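Local coordinates for protein prephenate dehydrogenase (Corynebacterium glutamicum ATCC 13032, PDB 3KTD) that probably catalyses the NAD(P)-dependent oxidative decarboxylation of prephenate on the pathway to tyrosine, at residues L71-V76 against T98-V103; R119-H124 against S166-V171; P184-P189 against Q327-E332; S311-R316 against L334-E339. All coordinates share one frame; numbering follows the deposited sequence.

Interaction 1 (L71-V76 against T98-V103)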
loop_
_atom_site.group_PDB
_atom_site.type_symbol
_atom_site.label_atom_id
_atom_site.label_comp_id
_atom_site.label_asym_id
_atom_site.label_seq_id
_atom_site.Cartn_x
_atom_site.Cartn_y
_atom_site.Cartn_z
ATOM N N LEU A 71 -15.465 -30.092 -16.551
ATOM C CA LEU A 71 -14.386 -29.667 -15.678
ATOM C C LEU A 71 -15.078 -28.925 -14.547
ATOM O O LEU A 71 -15.817 -27.984 -14.802
ATOM C CB LEU A 71 -13.423 -28.755 -16.420
ATOM C CG LEU A 71 -12.319 -28.118 -15.580
ATOM C CD1 LEU A 71 -11.390 -29.152 -14.992
ATOM C CD2 LEU A 71 -11.557 -27.120 -16.446
ATOM N N ILE A 72 -14.870 -29.368 -13.310
ATOM C CA ILE A 72 -15.539 -28.774 -12.154
ATOM C C ILE A 72 -14.632 -27.758 -11.460
ATOM O O ILE A 72 -13.528 -28.100 -11.036
ATOM C CB ILE A 72 -15.943 -29.846 -11.124
ATOM C CG1 ILE A 72 -16.862 -30.890 -11.758
ATOM C CG2 ILE A 72 -16.629 -29.209 -9.929
ATOM C CD1 ILE A 72 -17.367 -31.943 -10.781
ATOM N N VAL A 73 -15.088 -26.516 -11.339
ATOM C CA VAL A 73 -14.309 -25.491 -10.652
ATOM C C VAL A 73 -14.870 -25.300 -9.248
ATOM O O VAL A 73 -16.033 -24.924 -9.086
ATOM C CB VAL A 73 -14.354 -24.144 -11.403
ATOM C CG1 VAL A 73 -13.645 -23.064 -10.597
ATOM C CG2 VAL A 73 -13.736 -24.272 -12.786
ATOM N N LEU A 74 -14.065 -25.576 -8.229
ATOM C CA LEU A 74 -14.512 -25.354 -6.861
ATOM C C LEU A 74 -14.148 -23.919 -6.507
ATOM O O LEU A 74 -13.036 -23.639 -6.063
ATOM C CB LEU A 74 -13.893 -26.362 -5.890
ATOM C CG LEU A 74 -14.002 -27.839 -6.289
ATOM C CD1 LEU A 74 -13.615 -28.726 -5.106
ATOM C CD2 LEU A 74 -15.388 -28.194 -6.779
ATOM N N ALA A 75 -15.105 -23.020 -6.741
ATOM C CA ALA A 75 -14.954 -21.578 -6.524
ATOM C C ALA A 75 -15.531 -21.182 -5.169
ATOM O O ALA A 75 -16.463 -20.379 -5.074
ATOM C CB ALA A 75 -15.649 -20.809 -7.649
ATOM N N VAL A 76 -14.957 -21.755 -4.121
ATOM C CA VAL A 76 -15.401 -21.515 -2.755
ATOM C C VAL A 76 -14.212 -21.178 -1.855
ATOM O O VAL A 76 -13.058 -21.344 -2.259
ATOM C CB VAL A 76 -16.150 -22.744 -2.224
ATOM C CG1 VAL A 76 -17.412 -22.991 -3.055
ATOM C CG2 VAL A 76 -15.244 -23.960 -2.232
ATOM N N THR A 98 -10.762 -28.438 -10.557
ATOM C CA THR A 98 -9.775 -27.482 -10.083
ATOM C C THR A 98 -10.369 -26.581 -9.006
ATOM O O THR A 98 -11.585 -26.515 -8.861
ATOM C CB THR A 98 -9.238 -26.636 -11.244
ATOM O OG1 THR A 98 -8.191 -25.781 -10.771
ATOM C CG2 THR A 98 -10.343 -25.810 -11.881
ATOM N N ASP A 99 -9.508 -25.915 -8.241
ATOM C CA ASP A 99 -9.943 -25.000 -7.183
ATOM C C ASP A 99 -9.393 -23.601 -7.453
ATOM O O ASP A 99 -8.662 -23.405 -8.411
ATOM C CB ASP A 99 -9.467 -25.481 -5.813
ATOM C CG ASP A 99 -8.003 -25.171 -5.557
ATOM O OD1 ASP A 99 -7.143 -25.709 -6.280
ATOM O OD2 ASP A 99 -7.716 -24.397 -4.619
ATOM N N VAL A 100 -9.725 -22.638 -6.600
ATOM C CA VAL A 100 -9.282 -21.251 -6.794
ATOM C C VAL A 100 -8.637 -20.610 -5.549
ATOM O O VAL A 100 -8.388 -19.406 -5.518
ATOM C CB VAL A 100 -10.463 -20.399 -7.214
ATOM C CG1 VAL A 100 -11.094 -20.975 -8.481
ATOM C CG2 VAL A 100 -11.464 -20.322 -6.073
ATOM N N VAL A 101 -8.312 -21.430 -4.555
ATOM C CA VAL A 101 -7.906 -20.928 -3.248
ATOM C C VAL A 101 -6.483 -20.371 -3.178
ATOM O O VAL A 101 -5.551 -20.899 -3.766
ATOM C CB VAL A 101 -8.118 -22.022 -2.182
ATOM C CG1 VAL A 101 -7.636 -21.575 -0.817
ATOM C CG2 VAL A 101 -9.604 -22.405 -2.129
ATOM N N SER A 102 -6.363 -19.286 -2.424
ATOM C CA SER A 102 -5.116 -18.560 -2.138
ATOM C C SER A 102 -3.939 -19.413 -1.677
ATOM O O SER A 102 -2.800 -19.054 -1.939
ATOM C CB SER A 102 -5.411 -17.478 -1.080
ATOM O OG SER A 102 -6.396 -17.910 -0.131
ATOM N N VAL A 103 -4.215 -20.511 -0.971
ATOM C CA VAL A 103 -3.186 -21.447 -0.500
ATOM C C VAL A 103 -3.391 -22.767 -1.232
ATOM O O VAL A 103 -4.524 -23.160 -1.483
ATOM C CB VAL A 103 -3.278 -21.673 1.024
ATOM C CG1 VAL A 103 -2.153 -22.572 1.507
ATOM C CG2 VAL A 103 -3.219 -20.353 1.748
#

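Interaction 2 (R119-H124 against S166-V171)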
loop_
_atom_site.group_PDB
_atom_site.type_symbol
_atom_site.label_atom_id
_atom_site.label_comp_id
_atom_site.label_asym_id
_atom_site.label_seq_id
_atom_site.Cartn_x
_atom_site.Cartn_y
_atom_site.Cartn_z
ATOM N N ARG A 119 -7.371 -36.742 -10.646
ATOM C CA ARG A 119 -8.373 -35.910 -11.342
ATOM C C ARG A 119 -8.309 -34.403 -11.023
ATOM O O ARG A 119 -9.165 -33.643 -11.465
ATOM C CB ARG A 119 -9.771 -36.422 -10.994
ATOM C CG ARG A 119 -10.073 -37.817 -11.503
ATOM C CD ARG A 119 -10.283 -37.817 -13.007
ATOM N NE ARG A 119 -10.404 -39.175 -13.541
ATOM C CZ ARG A 119 -9.405 -39.887 -14.064
ATOM N NH1 ARG A 119 -8.176 -39.388 -14.172
ATOM N NH2 ARG A 119 -9.644 -41.112 -14.501
ATOM N N TYR A 120 -7.276 -33.975 -10.300
ATOM C CA TYR A 120 -7.182 -32.615 -9.775
ATOM C C TYR A 120 -6.091 -31.768 -10.405
ATOM O O TYR A 120 -4.972 -32.231 -10.615
ATOM C CB TYR A 120 -6.912 -32.689 -8.269
ATOM C CG TYR A 120 -6.579 -31.371 -7.591
ATOM C CD1 TYR A 120 -7.508 -30.337 -7.528
ATOM C CD2 TYR A 120 -5.355 -31.184 -6.967
ATOM C CE1 TYR A 120 -7.211 -29.145 -6.886
ATOM C CE2 TYR A 120 -5.048 -29.999 -6.319
ATOM C CZ TYR A 120 -5.978 -28.988 -6.283
ATOM O OH TYR A 120 -5.662 -27.816 -5.653
ATOM N N VAL A 121 -6.427 -30.521 -10.706
ATOM C CA VAL A 121 -5.425 -29.548 -11.094
ATOM C C VAL A 121 -5.627 -28.281 -10.270
ATOM O O VAL A 121 -6.620 -27.577 -10.420
ATOM C CB VAL A 121 -5.463 -29.226 -12.574
ATOM C CG1 VAL A 121 -4.325 -28.236 -12.907
ATOM C CG2 VAL A 121 -5.352 -30.523 -13.395
ATOM N N GLY A 122 -4.681 -28.004 -9.384
ATOM C CA GLY A 122 -4.753 -26.815 -8.563
ATOM C C GLY A 122 -4.694 -25.554 -9.401
ATOM O O GLY A 122 -4.011 -25.495 -10.425
ATOM N N SER A 123 -5.445 -24.545 -8.994
ATOM C CA SER A 123 -5.287 -23.257 -9.611
ATOM C C SER A 123 -5.564 -22.138 -8.625
ATOM O O SER A 123 -6.230 -22.327 -7.621
ATOM C CB SER A 123 -6.179 -23.140 -10.831
ATOM O OG SER A 123 -7.399 -22.516 -10.502
ATOM N N HIS A 124 -5.028 -20.971 -8.928
ATOM C CA HIS A 124 -5.182 -19.804 -8.074
ATOM C C HIS A 124 -5.131 -18.534 -8.907
ATOM O O HIS A 124 -4.072 -18.206 -9.417
ATOM C CB HIS A 124 -4.071 -19.774 -7.015
ATOM C CG HIS A 124 -4.061 -18.533 -6.176
ATOM N ND1 HIS A 124 -2.907 -18.012 -5.631
ATOM C CD2 HIS A 124 -5.064 -17.702 -5.800
ATOM C CE1 HIS A 124 -3.201 -16.922 -4.944
ATOM N NE2 HIS A 124 -4.503 -16.709 -5.036
ATOM N N SER A 166 -4.919 -34.257 -19.937
ATOM C CA SER A 166 -6.096 -33.690 -20.597
ATOM C C SER A 166 -6.875 -32.709 -19.710
ATOM O O SER A 166 -7.401 -31.711 -20.202
ATOM C CB SER A 166 -7.017 -34.823 -21.062
ATOM O OG SER A 166 -8.275 -34.332 -21.458
ATOM N N ILE A 167 -6.978 -33.014 -18.418
ATOM C CA ILE A 167 -7.642 -32.120 -17.463
ATOM C C ILE A 167 -6.802 -30.855 -17.293
ATOM O O ILE A 167 -7.316 -29.734 -17.313
ATOM C CB ILE A 167 -7.821 -32.778 -16.091
ATOM C CG1 ILE A 167 -8.832 -33.924 -16.172
ATOM C CG2 ILE A 167 -8.302 -31.758 -15.068
ATOM C CD1 ILE A 167 -8.835 -34.815 -14.938
ATOM N N TRP A 168 -5.499 -31.049 -17.144
ATOM C CA TRP A 168 -4.577 -29.932 -16.989
ATOM C C TRP A 168 -4.695 -28.954 -18.153
ATOM O O TRP A 168 -4.759 -27.745 -17.935
ATOM C CB TRP A 168 -3.146 -30.446 -16.874
ATOM C CG TRP A 168 -2.141 -29.378 -16.706
ATOM C CD1 TRP A 168 -1.698 -28.850 -15.536
ATOM C CD2 TRP A 168 -1.427 -28.713 -17.746
ATOM N NE1 TRP A 168 -0.751 -27.888 -15.783
ATOM C CE2 TRP A 168 -0.568 -27.785 -17.134
ATOM C CE3 TRP A 168 -1.432 -28.810 -19.143
ATOM C CZ2 TRP A 168 0.275 -26.958 -17.861
ATOM C CZ3 TRP A 168 -0.586 -27.984 -19.873
ATOM C CH2 TRP A 168 0.254 -27.070 -19.227
ATOM N N LYS A 169 -4.735 -29.477 -19.378
ATOM C CA LYS A 169 -4.871 -28.634 -20.563
ATOM C C LYS A 169 -6.133 -27.780 -20.500
ATOM O O LYS A 169 -6.049 -26.554 -20.613
ATOM C CB LYS A 169 -4.836 -29.465 -21.845
ATOM C CG LYS A 169 -3.426 -29.942 -22.187
ATOM C CD LYS A 169 -3.292 -30.570 -23.588
ATOM C CE LYS A 169 -3.671 -32.045 -23.641
ATOM N NZ LYS A 169 -3.131 -32.647 -24.884
ATOM N N ASP A 170 -7.286 -28.404 -20.285
ATOM C CA ASP A 170 -8.537 -27.647 -20.194
ATOM C C ASP A 170 -8.489 -26.523 -19.129
ATOM O O ASP A 170 -9.022 -25.442 -19.347
ATOM C CB ASP A 170 -9.727 -28.580 -19.939
ATOM C CG ASP A 170 -10.206 -29.304 -21.204
ATOM O OD1 ASP A 170 -9.918 -28.861 -22.340
ATOM O OD2 ASP A 170 -10.904 -30.323 -21.059
ATOM N N VAL A 171 -7.836 -26.765 -17.999
ATOM C CA VAL A 171 -7.743 -25.748 -16.959
ATOM C C VAL A 171 -6.948 -24.555 -17.471
ATOM O O VAL A 171 -7.304 -23.402 -17.225
ATOM C CB VAL A 171 -7.085 -26.296 -15.666
ATOM C CG1 VAL A 171 -6.666 -25.158 -14.744
ATOM C CG2 VAL A 171 -8.029 -27.261 -14.951
#

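Interaction 3 (P184-P189 against Q327-E332)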
loop_
_atom_site.group_PDB
_atom_site.type_symbol
_atom_site.label_atom_id
_atom_site.label_comp_id
_atom_site.label_asym_id
_atom_site.label_seq_id
_atom_site.Cartn_x
_atom_site.Cartn_y
_atom_site.Cartn_z
ATOM N N PRO A 184 2.685 -21.437 -14.362
ATOM C CA PRO A 184 2.667 -22.733 -13.724
ATOM C C PRO A 184 3.526 -22.731 -12.467
ATOM O O PRO A 184 4.571 -22.084 -12.440
ATOM C CB PRO A 184 3.279 -23.632 -14.784
ATOM C CG PRO A 184 4.264 -22.759 -15.458
ATOM C CD PRO A 184 3.710 -21.363 -15.412
ATOM N N SER A 185 3.082 -23.446 -11.434
ATOM C CA SER A 185 3.863 -23.576 -10.205
ATOM C C SER A 185 3.474 -24.813 -9.420
ATOM O O SER A 185 2.323 -25.194 -9.404
ATOM C CB SER A 185 3.678 -22.337 -9.315
ATOM O OG SER A 185 4.326 -22.500 -8.061
ATOM N N ARG A 186 4.435 -25.444 -8.763
ATOM C CA ARG A 186 4.109 -26.517 -7.830
ATOM C C ARG A 186 3.626 -25.859 -6.545
ATOM O O ARG A 186 3.739 -24.627 -6.383
ATOM C CB ARG A 186 5.309 -27.424 -7.583
ATOM C CG ARG A 186 5.632 -28.291 -8.781
ATOM C CD ARG A 186 7.023 -28.888 -8.715
ATOM N NE ARG A 186 8.065 -27.862 -8.668
ATOM C CZ ARG A 186 9.371 -28.109 -8.737
ATOM N NH1 ARG A 186 9.818 -29.346 -8.877
ATOM N NH2 ARG A 186 10.233 -27.109 -8.680
ATOM N N VAL A 187 3.100 -26.669 -5.630
ATOM C CA VAL A 187 2.476 -26.139 -4.408
ATOM C C VAL A 187 3.425 -25.430 -3.428
ATOM O O VAL A 187 3.034 -24.456 -2.802
ATOM C CB VAL A 187 1.698 -27.230 -3.642
ATOM C CG1 VAL A 187 0.561 -27.752 -4.497
ATOM C CG2 VAL A 187 2.635 -28.345 -3.197
ATOM N N GLY A 188 4.655 -25.917 -3.300
ATOM C CA GLY A 188 5.622 -25.350 -2.362
ATOM C C GLY A 188 6.141 -23.985 -2.774
ATOM O O GLY A 188 6.116 -23.043 -1.976
ATOM N N PRO A 189 6.645 -23.875 -4.015
ATOM C CA PRO A 189 7.092 -22.606 -4.569
ATOM C C PRO A 189 5.992 -21.550 -4.571
ATOM O O PRO A 189 6.270 -20.371 -4.338
ATOM C CB PRO A 189 7.483 -22.980 -5.996
ATOM C CG PRO A 189 7.929 -24.389 -5.876
ATOM C CD PRO A 189 6.969 -24.997 -4.913
ATOM N N GLN A 327 9.852 -27.742 -19.110
ATOM C CA GLN A 327 9.545 -26.336 -19.383
ATOM C C GLN A 327 8.613 -25.727 -18.328
ATOM O O GLN A 327 8.623 -24.516 -18.122
ATOM C CB GLN A 327 8.973 -26.150 -20.802
ATOM C CG GLN A 327 9.999 -26.354 -21.915
ATOM C CD GLN A 327 11.165 -25.369 -21.807
ATOM O OE1 GLN A 327 10.965 -24.164 -21.648
ATOM N NE2 GLN A 327 12.387 -25.887 -21.878
ATOM N N LEU A 328 7.817 -26.560 -17.664
ATOM C CA LEU A 328 6.957 -26.098 -16.571
ATOM C C LEU A 328 7.781 -25.657 -15.358
ATOM O O LEU A 328 7.451 -24.658 -14.722
ATOM C CB LEU A 328 5.967 -27.183 -16.165
ATOM C CG LEU A 328 4.854 -27.427 -17.179
ATOM C CD1 LEU A 328 4.114 -28.729 -16.901
ATOM C CD2 LEU A 328 3.905 -26.228 -17.168
ATOM N N ILE A 329 8.844 -26.401 -15.044
ATOM C CA ILE A 329 9.763 -26.032 -13.950
ATOM C C ILE A 329 10.555 -24.772 -14.334
ATOM O O ILE A 329 10.796 -23.892 -13.505
ATOM C CB ILE A 329 10.756 -27.183 -13.603
ATOM C CG1 ILE A 329 10.015 -28.383 -13.012
ATOM C CG2 ILE A 329 11.791 -26.722 -12.604
ATOM C CD1 ILE A 329 10.930 -29.487 -12.539
ATOM N N HIS A 330 10.945 -24.703 -15.604
ATOM C CA HIS A 330 11.671 -23.561 -16.135
ATOM C C HIS A 330 10.787 -22.316 -16.034
ATOM O O HIS A 330 11.269 -21.237 -15.712
ATOM C CB HIS A 330 12.112 -23.854 -17.581
ATOM C CG HIS A 330 13.122 -22.890 -18.133
ATOM N ND1 HIS A 330 13.241 -22.634 -19.485
ATOM C CD2 HIS A 330 14.056 -22.120 -17.522
ATOM C CE1 HIS A 330 14.208 -21.754 -19.681
ATOM N NE2 HIS A 330 14.714 -21.421 -18.506
ATOM N N ALA A 331 9.488 -22.476 -16.269
ATOM C CA ALA A 331 8.543 -21.364 -16.160
ATOM C C ALA A 331 8.342 -20.956 -14.702
ATOM O O ALA A 331 8.197 -19.768 -14.397
ATOM C CB ALA A 331 7.219 -21.739 -16.782
ATOM N N GLU A 332 8.327 -21.951 -13.818
ATOM C CA GLU A 332 8.149 -21.737 -12.383
ATOM C C GLU A 332 9.287 -20.892 -11.808
ATOM O O GLU A 332 9.046 -19.925 -11.088
ATOM C CB GLU A 332 8.098 -23.086 -11.665
ATOM C CG GLU A 332 7.811 -23.033 -10.164
ATOM C CD GLU A 332 8.189 -24.334 -9.461
ATOM O OE1 GLU A 332 9.393 -24.552 -9.211
ATOM O OE2 GLU A 332 7.289 -25.141 -9.149
#

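Interaction 4 (S311-R316 against L334-E339)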
loop_
_atom_site.group_PDB
_atom_site.type_symbol
_atom_site.label_atom_id
_atom_site.label_comp_id
_atom_site.label_asym_id
_atom_site.label_seq_id
_atom_site.Cartn_x
_atom_site.Cartn_y
_atom_site.Cartn_z
ATOM N N SER A 311 6.049 -7.212 -17.977
ATOM C CA SER A 311 7.229 -7.758 -18.652
ATOM C C SER A 311 7.585 -9.170 -18.169
ATOM O O SER A 311 8.767 -9.526 -18.093
ATOM C CB SER A 311 8.429 -6.806 -18.511
ATOM O OG SER A 311 8.302 -5.709 -19.396
ATOM N N ARG A 312 6.569 -9.976 -17.851
ATOM C CA ARG A 312 6.812 -11.386 -17.527
ATOM C C ARG A 312 7.240 -12.110 -18.804
ATOM O O ARG A 312 6.654 -11.882 -19.866
ATOM C CB ARG A 312 5.566 -12.075 -16.982
ATOM C CG ARG A 312 5.073 -11.565 -15.657
ATOM C CD ARG A 312 3.845 -12.349 -15.197
ATOM N NE ARG A 312 3.239 -11.706 -14.038
ATOM C CZ ARG A 312 2.334 -10.734 -14.094
ATOM N NH1 ARG A 312 1.880 -10.292 -15.259
ATOM N NH2 ARG A 312 1.865 -10.208 -12.970
ATOM N N PRO A 313 8.269 -12.976 -18.709
ATOM C CA PRO A 313 8.658 -13.759 -19.876
ATOM C C PRO A 313 7.573 -14.752 -20.250
ATOM O O PRO A 313 6.721 -15.064 -19.428
ATOM C CB PRO A 313 9.928 -14.480 -19.417
ATOM C CG PRO A 313 9.876 -14.465 -17.945
ATOM C CD PRO A 313 9.181 -13.203 -17.573
ATOM N N VAL A 314 7.615 -15.241 -21.481
ATOM C CA VAL A 314 6.588 -16.138 -21.984
ATOM C C VAL A 314 7.194 -17.372 -22.657
ATOM O O VAL A 314 7.909 -17.257 -23.645
ATOM C CB VAL A 314 5.638 -15.391 -22.957
ATOM C CG1 VAL A 314 6.426 -14.560 -23.948
ATOM C CG2 VAL A 314 4.713 -16.362 -23.674
ATOM N N LEU A 315 6.917 -18.544 -22.086
ATOM C CA LEU A 315 7.333 -19.822 -22.653
ATOM C C LEU A 315 6.148 -20.507 -23.307
ATOM O O LEU A 315 5.043 -20.509 -22.761
ATOM C CB LEU A 315 7.907 -20.750 -21.581
ATOM C CG LEU A 315 9.419 -20.711 -21.369
ATOM C CD1 LEU A 315 9.946 -19.275 -21.279
ATOM C CD2 LEU A 315 9.783 -21.523 -20.127
ATOM N N ARG A 316 6.399 -21.101 -24.471
ATOM C CA ARG A 316 5.388 -21.839 -25.226
ATOM C C ARG A 316 5.592 -23.338 -25.024
ATOM O O ARG A 316 6.578 -23.903 -25.489
ATOM C CB ARG A 316 5.465 -21.471 -26.718
ATOM C CG ARG A 316 4.842 -20.107 -27.042
ATOM C CD ARG A 316 5.424 -19.443 -28.291
ATOM N NE ARG A 316 5.313 -20.258 -29.502
ATOM C CZ ARG A 316 5.575 -19.824 -30.739
ATOM N NH1 ARG A 316 5.948 -18.564 -30.958
ATOM N NH2 ARG A 316 5.441 -20.655 -31.775
ATOM N N LEU A 334 11.280 -18.918 -13.340
ATOM C CA LEU A 334 11.306 -17.614 -13.971
ATOM C C LEU A 334 10.029 -16.803 -13.746
ATOM O O LEU A 334 9.994 -15.607 -14.034
ATOM C CB LEU A 334 11.548 -17.782 -15.476
ATOM C CG LEU A 334 12.914 -18.307 -15.914
ATOM C CD1 LEU A 334 12.924 -18.514 -17.416
ATOM C CD2 LEU A 334 14.018 -17.344 -15.497
ATOM N N GLY A 335 8.984 -17.435 -13.229
ATOM C CA GLY A 335 7.694 -16.755 -13.098
ATOM C C GLY A 335 7.123 -16.462 -14.478
ATOM O O GLY A 335 6.349 -15.523 -14.667
ATOM N N ALA A 336 7.516 -17.273 -15.453
ATOM C CA ALA A 336 7.066 -17.082 -16.820
ATOM C C ALA A 336 5.605 -17.476 -16.941
ATOM O O ALA A 336 5.159 -18.413 -16.294
ATOM C CB ALA A 336 7.901 -17.907 -17.763
ATOM N N ARG A 337 4.857 -16.720 -17.735
ATOM C CA ARG A 337 3.501 -17.102 -18.087
ATOM C C ARG A 337 3.664 -18.052 -19.263
ATOM O O ARG A 337 4.718 -18.068 -19.888
ATOM C CB ARG A 337 2.649 -15.888 -18.468
ATOM C CG ARG A 337 3.024 -15.218 -19.785
ATOM C CD ARG A 337 2.229 -13.935 -20.044
ATOM N NE ARG A 337 2.486 -13.459 -21.402
ATOM C CZ ARG A 337 1.886 -13.919 -22.504
ATOM N NH1 ARG A 337 0.949 -14.866 -22.437
ATOM N NH2 ARG A 337 2.220 -13.424 -23.691
ATOM N N ILE A 338 2.641 -18.846 -19.562
ATOM C CA ILE A 338 2.738 -19.815 -20.656
ATOM C C ILE A 338 1.586 -19.744 -21.650
ATOM O O ILE A 338 0.491 -19.296 -21.325
ATOM C CB ILE A 338 2.840 -21.268 -20.123
ATOM C CG1 ILE A 338 1.511 -21.733 -19.520
ATOM C CG2 ILE A 338 3.956 -21.383 -19.091
ATOM C CD1 ILE A 338 1.556 -23.147 -19.001
ATOM N N GLU A 339 1.866 -20.195 -22.865
ATOM C CA GLU A 339 0.883 -20.299 -23.936
ATOM C C GLU A 339 1.090 -21.676 -24.556
ATOM O O GLU A 339 2.193 -21.984 -24.998
ATOM C CB GLU A 339 1.098 -19.192 -24.978
ATOM C CG GLU A 339 0.559 -17.788 -24.576
ATOM C CD GLU A 339 -0.971 -17.620 -24.750
ATOM O OE1 GLU A 339 -1.600 -18.404 -25.504
ATOM O OE2 GLU A 339 -1.545 -16.689 -24.136
#

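Interaction 1 (L71-V76 against T98-V103)
Thr98 enters the contact with both ends of its backbone. Its N donates to Ile72 O at 2.8 Å, and its O takes Leu74 N at 2.7 Å, a nearly straight bond (174°) that runs close to the C=O axis. These two bonds set the parallel register, Val73 opposite Thr98. On that face the two side chains lie alongside and point the same way, with Thr98 CG2 3.8 Å from Val73 CG2. Thr98 OG1, anti to its own backbone N, turns to Val121 O on the next strand. At Asp99 the pairing loosens: Asp99 CA lies 3.6 Å from Leu74 O. Its carboxylate bends forward along its own chain, where OD2 accepts Val101 N from above the carboxylate plane, an Asx turn; OD2 also meets Lys104, and OD1 the hydroxyl of Tyr120. Val100 points back at 71-76 and crosses Val73 at about a right angle, CG1 to CG1 3.9 Å, while Val100 CG2 reaches Ala75 CA at 3.7 Å. Last comes Val101, whose CG2 sits 3.6 Å from Val76 O. Strands 71-74 and 97-99 are the two strands of a right-handed beta-alpha-beta unit of the Rossmann-type domain. Strand 11-14 flanks 71-74, strand 120-125 flanks 97-99, helix 162-177 packs on Val73 and Thr98, and the connecting helix 78-91 packs on Leu74 and Val101.

Interaction 2 (R119-H124 against S166-V171)
The chain at 119-124, only loosely strand-like around 120-121 and a strand at 123-124, passes one side of helix 162-177 and comes nearest at Val121 and Trp168, whose CA atoms are 6.0 Å apart. Val121 carries the contact, pointing at the helix with its two methyls parted between two neighbours. CG1, anti to the backbone N (chi1 -177°), meets Trp168 CD1 at 3.8 Å, approaching the indole obliquely. CG2, beside the backbone N, slides past Ile167 with 3.6 Å to Ile167 CG2 and also rests 3.7 Å from Trp168 CA, so it sits against the helix backbone itself. One turn after Ile167, Val171 CG2 closes on Val121 CB at 4.0 Å. Ile167 stretches the other way: its CD1 lies 3.7 Å from Arg119 O, and 3.9 Å from Arg119 CD, where the two side chains cross at about a right angle. The Arg119 chain is bent at chi2 (-73°), which brings its CD against Ile167 CD1 while the guanidinium goes on to Asn94. Ser123 adds a light touch on Val171, its OG being bonded to Asp99 O. The interface is therefore apolar, built from branched side chains and the Trp168 indole, while Tyr120 O is met by Trp164 of the same helix 162-177. Val149 of strand 146-149 touches Val121, Trp168 and Val171, and Leu71 touches Ile167 and Val171. This is helix-on-sheet packing of an alpha/beta sandwich, here one flank of the Rossmann-type nucleotide-binding domain.

Interaction 3 (P184-P189 against Q327-E332)
The Arg186 guanidinium has Ile329 over one face, with CG1 4.2 Å above the plane and offset toward the rim, and the Glu332 carboxylate at its edge. The two planes are 33° apart, yet the grip is side-on and two-pronged. Arg186 NE donates to Glu332 OE2 at 2.9 Å, Arg186 NH2 to Glu332 OE1 at 2.7 Å, each on the syn lone pair of its oxygen. OE2 keeps its anti lone pair for a third donor, the backbone N of Arg186, also at 2.9 Å and fairly straight (166°). One residue thus holds the carboxylate by main chain and side chain together, which fixes its rotation and should favour the ionised form. Glu332 gets there with CG anti to the backbone N and an extended chain, while Arg186 folds round it by a bend at chi3 (-60°). The Pro189 ring comes in across the carboxylate, its CG 3.4 Å from Glu332 OE2. At the other end the contact is apolar: Pro184 CG abuts Ala331 CB at 3.4 Å, and Pro184 CB touches Leu328 CD2 at 3.6 Å. Ser185 OG turns back to Arg186 O, and Leu218 of the second subunit packs on Ser185 and Pro189. Arg186 is the N-cap residue of helix 187-214, which belongs to the part of the chain assigned to the dimerization domain. The arrangement is a salt bridge between the start of one helix and the last turn of another, its carboxylate buried and its arginine partly exposed, probably tying the last helix, 324-334, to the passage from nucleotide-binding to dimerization domain.

Interaction 4 (S311-R316 against L334-E339)
Arg337 sets its CG in the crowded position between backbone N and carbonyl carbon (chi1 70°) and then runs extended to NE, which carries its guanidinium alongside Val314. Val314 has CG2 anti to its own N, and that methyl stands 3.8 Å above the guanidinium plane, over its centre. At the edge of the same group, in plane, Glu339 OE2 forms a long salt bridge of 3.5 Å with Arg337 NH1, so the charge is flanked by a methyl and a carboxylate on one face of this parallel strand pair. The parallel backbones themselves are joined by three bonds: Arg337 N to Pro313 O at 3.0 Å, Leu315 N to Arg337 O at 3.1 Å, and Glu339 N to Leu315 O at 3.2 Å. The short strand pieces 314-316 and 337-339 run 32° apart, and the backbone of Ile338 also bonds Val182 on the edge strand 181-184. On the other face, toward helix 324-334, Leu315 meets Gln327 and His330 and Ile338 meets Ala331; Leu315 CD1 is 4.3 Å from Ala336 CB. Pro313 CG lies against that same Ala336 CB at 4.0 Å. Gly335, with positive phi, ends the helix as the C' residue of a Schellman motif and lets the chain turn into strand 337-340. The Arg312 guanidinium forms a salt bridge with Glu181, and its NH2 donates to Ser221 O of the second subunit, while Gly335 O bonds Ser221 OG there. The chemistry divides by face: aliphatic groups lie toward the helix, while the partly solvent-open side pairs arginine with a glutamate that probably tempers its charge.

How the interactions relate
Interactions 1 and 2 lie in the interior of the nucleotide-binding domain and are joined by side-chain to backbone bonds between the neighbouring strands 97-99 and 120-125. The first is backbone pairing, the second apolar helix-on-sheet packing. Interactions 3 and 4 share the C-terminal strand-helix-strand unit, and Ala331 O to Ala336 N links them; both also touch the second subunit. Interaction 3 is largely buried yet centred on charge, whereas interaction 4, partly buried, keeps its salt bridge near the surface. Trp168 of interaction 2 connects the two groups, packing on Leu328 of interaction 3 and Ile338 of interaction 4.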